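Local atomic coordinates of penicillin-binding protein 2B (Streptococcus pneumoniae, PDB entry 2WAD), a protein that forms the peptide cross-links between neighbouring glycan strands of cell wall peptidoglycan as a penicillin-binding transpeptidase of the elongation machinery. Residues 117-122 with 176-181. Numbering follows the deposited sequence.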
ATOM      1  N   ALA A 117       6.678 -22.236 -34.180  1.00 51.19           N
ATOM      2  CA  ALA A 117       6.453 -23.661 -34.405  1.00 51.35           C
ATOM      3  C   ALA A 117       4.981 -23.926 -34.715  1.00 50.17           C
ATOM      4  O   ALA A 117       4.651 -24.787 -35.534  1.00 49.90           O
ATOM      5  CB  ALA A 117       6.899 -24.463 -33.198  1.00 51.60           C
ATOM      6  N   ASP A 118       4.115 -23.165 -34.052  1.00 49.63           N
ATOM      7  CA  ASP A 118       2.683 -23.169 -34.312  1.00 48.35           C
ATOM      8  C   ASP A 118       2.356 -22.815 -35.757  1.00 47.57           C
ATOM      9  O   ASP A 118       1.699 -23.592 -36.454  1.00 46.17           O
ATOM     10  CB  ASP A 118       1.974 -22.213 -33.360  1.00 48.72           C
ATOM     11  CG  ASP A 118       1.698 -22.842 -32.010  1.00 48.13           C
ATOM     12  OD1 ASP A 118       1.902 -24.063 -31.857  1.00 51.01           O
ATOM     13  OD2 ASP A 118       1.255 -22.111 -31.106  1.00 50.59           O
ATOM     14  N   TYR A 119       2.830 -21.654 -36.206  1.00 48.11           N
ATOM     15  CA  TYR A 119       2.640 -21.227 -37.593  1.00 45.74           C
ATOM     16  C   TYR A 119       3.170 -22.265 -38.571  1.00 45.29           C
ATOM     17  O   TYR A 119       2.545 -22.570 -39.588  1.00 45.74           O
ATOM     18  CB  TYR A 119       3.346 -19.891 -37.836  1.00 45.45           C
ATOM     19  CG  TYR A 119       3.224 -19.400 -39.258  1.00 44.64           C
ATOM     20  CD1 TYR A 119       2.111 -18.680 -39.670  1.00 48.72           C
ATOM     21  CD2 TYR A 119       4.218 -19.654 -40.192  1.00 43.89           C
ATOM     22  CE1 TYR A 119       1.991 -18.228 -40.971  1.00 45.25           C
ATOM     23  CE2 TYR A 119       4.114 -19.192 -41.489  1.00 44.76           C
ATOM     24  CZ  TYR A 119       2.995 -18.486 -41.871  1.00 45.18           C
ATOM     25  OH  TYR A 119       2.864 -18.026 -43.160  1.00 52.20           O
ATOM     26  N   TYR A 120       4.336 -22.816 -38.260  1.00 45.11           N
ATOM     27  CA  TYR A 120       4.992 -23.768 -39.154  1.00 44.79           C
ATOM     28  C   TYR A 120       4.181 -25.056 -39.297  1.00 46.37           C
ATOM     29  O   TYR A 120       4.072 -25.622 -40.390  1.00 44.40           O
ATOM     30  CB  TYR A 120       6.410 -24.058 -38.647  1.00 43.20           C
ATOM     31  CG  TYR A 120       7.131 -25.131 -39.427  1.00 44.64           C
ATOM     32  CD1 TYR A 120       7.555 -24.903 -40.729  1.00 43.69           C
ATOM     33  CD2 TYR A 120       7.384 -26.378 -38.861  1.00 45.56           C
ATOM     34  CE1 TYR A 120       8.203 -25.885 -41.453  1.00 44.83           C
ATOM     35  CE2 TYR A 120       8.033 -27.373 -39.583  1.00 43.86           C
ATOM     36  CZ  TYR A 120       8.440 -27.116 -40.869  1.00 48.08           C
ATOM     37  OH  TYR A 120       9.082 -28.100 -41.578  1.00 52.91           O
ATOM     38  N   LEU A 121       3.616 -25.508 -38.180  1.00 47.79           N
ATOM     39  CA  LEU A 121       2.841 -26.741 -38.144  1.00 50.05           C
ATOM     40  C   LEU A 121       1.443 -26.567 -38.738  1.00 51.93           C
ATOM     41  O   LEU A 121       0.749 -27.544 -39.019  1.00 53.20           O
ATOM     42  CB  LEU A 121       2.738 -27.265 -36.708  1.00 50.72           C
ATOM     43  CG  LEU A 121       4.032 -27.659 -35.990  1.00 49.29           C
ATOM     44  CD1 LEU A 121       3.717 -28.162 -34.600  1.00 54.56           C
ATOM     45  CD2 LEU A 121       4.831 -28.688 -36.780  1.00 45.29           C
ATOM     46  N   ALA A 122       1.047 -25.315 -38.936  1.00 51.98           N
ATOM     47  CA  ALA A 122      -0.259 -24.982 -39.478  1.00 52.02           C
ATOM     48  C   ALA A 122      -0.539 -25.657 -40.810  1.00 52.96           C
ATOM     49  O   ALA A 122      -1.690 -25.905 -41.141  1.00 54.38           O
ATOM     50  CB  ALA A 122      -0.398 -23.478 -39.619  1.00 50.57           C
ATOM     51  N   TYR A 176       2.832 -12.983 -37.007  1.00 45.48           N
ATOM     52  CA  TYR A 176       2.379 -12.220 -35.847  1.00 43.04           C
ATOM     53  C   TYR A 176       0.859 -12.176 -35.692  1.00 41.91           C
ATOM     54  O   TYR A 176       0.330 -12.406 -34.610  1.00 44.53           O
ATOM     55  CB  TYR A 176       2.956 -10.803 -35.890  1.00 42.69           C
ATOM     56  CG  TYR A 176       2.525  -9.951 -34.717  1.00 44.41           C
ATOM     57  CD1 TYR A 176       3.009 -10.197 -33.438  1.00 45.81           C
ATOM     58  CD2 TYR A 176       1.623  -8.912 -34.892  1.00 41.85           C
ATOM     59  CE1 TYR A 176       2.616  -9.410 -32.360  1.00 46.91           C
ATOM     60  CE2 TYR A 176       1.213  -8.131 -33.838  1.00 46.14           C
ATOM     61  CZ  TYR A 176       1.716  -8.379 -32.577  1.00 49.64           C
ATOM     62  OH  TYR A 176       1.294  -7.585 -31.542  1.00 52.10           O
ATOM     63  N   LEU A 177       0.163 -11.853 -36.775  1.00 42.46           N
ATOM     64  CA  LEU A 177      -1.296 -11.800 -36.807  1.00 42.54           C
ATOM     65  C   LEU A 177      -1.964 -13.138 -36.485  1.00 43.64           C
ATOM     66  O   LEU A 177      -2.829 -13.191 -35.605  1.00 44.57           O
ATOM     67  CB  LEU A 177      -1.794 -11.244 -38.147  1.00 39.51           C
ATOM     68  CG  LEU A 177      -1.643  -9.716 -38.258  1.00 42.35           C
ATOM     69  CD1 LEU A 177      -1.910  -9.210 -39.667  1.00 45.03           C
ATOM     70  CD2 LEU A 177      -2.441  -8.903 -37.226  1.00 32.46           C
ATOM     71  N   PHE A 178      -1.567 -14.198 -37.190  1.00 42.10           N
ATOM     72  CA  PHE A 178      -1.933 -15.573 -36.834  1.00 42.49           C
ATOM     73  C   PHE A 178      -1.852 -15.862 -35.323  1.00 45.28           C
ATOM     74  O   PHE A 178      -2.838 -16.297 -34.716  1.00 42.40           O
ATOM     75  CB  PHE A 178      -1.033 -16.527 -37.605  1.00 42.33           C
ATOM     76  CG  PHE A 178      -1.286 -17.974 -37.317  1.00 42.49           C
ATOM     77  CD1 PHE A 178      -2.073 -18.724 -38.169  1.00 35.33           C
ATOM     78  CD2 PHE A 178      -0.712 -18.595 -36.220  1.00 41.38           C
ATOM     79  CE1 PHE A 178      -2.307 -20.062 -37.927  1.00 38.81           C
ATOM     80  CE2 PHE A 178      -0.935 -19.942 -35.974  1.00 38.39           C
ATOM     81  CZ  PHE A 178      -1.743 -20.675 -36.832  1.00 36.44           C
ATOM     82  N   SER A 179      -0.696 -15.589 -34.710  1.00 45.04           N
ATOM     83  CA  SER A 179      -0.508 -15.862 -33.281  1.00 46.58           C
ATOM     84  C   SER A 179      -1.632 -15.219 -32.462  1.00 46.71           C
ATOM     85  O   SER A 179      -2.223 -15.838 -31.574  1.00 47.38           O
ATOM     86  CB  SER A 179       0.878 -15.404 -32.794  1.00 46.51           C
ATOM     87  OG  SER A 179       1.883 -15.676 -33.760  1.00 50.94           O
ATOM     88  N   GLN A 180      -1.943 -13.968 -32.779  1.00 47.66           N
ATOM     89  CA  GLN A 180      -3.049 -13.264 -32.141  1.00 46.63           C
ATOM     90  C   GLN A 180      -4.377 -14.014 -32.307  1.00 46.71           C
ATOM     91  O   GLN A 180      -5.100 -14.197 -31.333  1.00 46.40           O
ATOM     92  CB  GLN A 180      -3.172 -11.864 -32.745  1.00 47.80           C
ATOM     93  CG  GLN A 180      -1.952 -10.981 -32.555  1.00 50.87           C
ATOM     94  CD  GLN A 180      -1.871 -10.450 -31.151  1.00 57.17           C
ATOM     95  OE1 GLN A 180      -2.793  -9.786 -30.670  1.00 60.63           O
ATOM     96  NE2 GLN A 180      -0.772 -10.756 -30.471  1.00 62.02           N
ATOM     97  N   LEU A 181      -4.711 -14.432 -33.530  1.00 44.42           N
ATOM     98  CA  LEU A 181      -5.973 -15.140 -33.766  1.00 43.64           C
ATOM     99  C   LEU A 181      -6.004 -16.503 -33.070  1.00 43.68           C
ATOM    100  O   LEU A 181      -6.983 -16.847 -32.397  1.00 43.27           O
ATOM    101  CB  LEU A 181      -6.274 -15.289 -35.264  1.00 43.22           C
ATOM    102  CG  LEU A 181      -6.228 -14.020 -36.124  1.00 42.00           C
ATOM    103  CD1 LEU A 181      -6.183 -14.388 -37.575  1.00 33.58           C
ATOM    104  CD2 LEU A 181      -7.383 -13.071 -35.834  1.00 36.83           C
TER
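Phe-178 reaches from helix 169-182 to helix 113-121 and receives the edge of the Tyr-119 ring on one face, in a compact example of how one aromatic residue can join two helices. The pair is a T-shaped stack: the edge of the Tyr-119 ring is turned to the face of Phe-178, with ring planes at 89° and centroids 5.8 Å apart. The touching is done by Tyr-119 CD1, which sits 4.2 Å from Phe-178 CG, toward the rim of the ring and not over its centre. With CG of Phe-178 anti to the backbone N (chi1 179°), the ring extends far enough for its outer atoms to meet segment 117-122. Phe-178 CE2 comes within 4.1 Å of Tyr-119 CA, and Phe-178 CZ lies 4.2 Å from the methyl CB of Ala-122, which approaches the ring obliquely. The phenol of Tyr-119 continues past the stack, where OH is hydrogen-bonded to Glu-174, one turn before Phe-178 on its helix; this bond ties the far end of the ring to the same helix that its near edge touches. Lys-94 of helix 90-100 packs against both aromatic side chains. The contact belongs to the helical part of the dimerisation domain, away from the catalytic serine. No hydrogen bond links the two segments directly, which implies cohesion through dispersion and the weak electrostatics of a C-H edge facing a pi cloud.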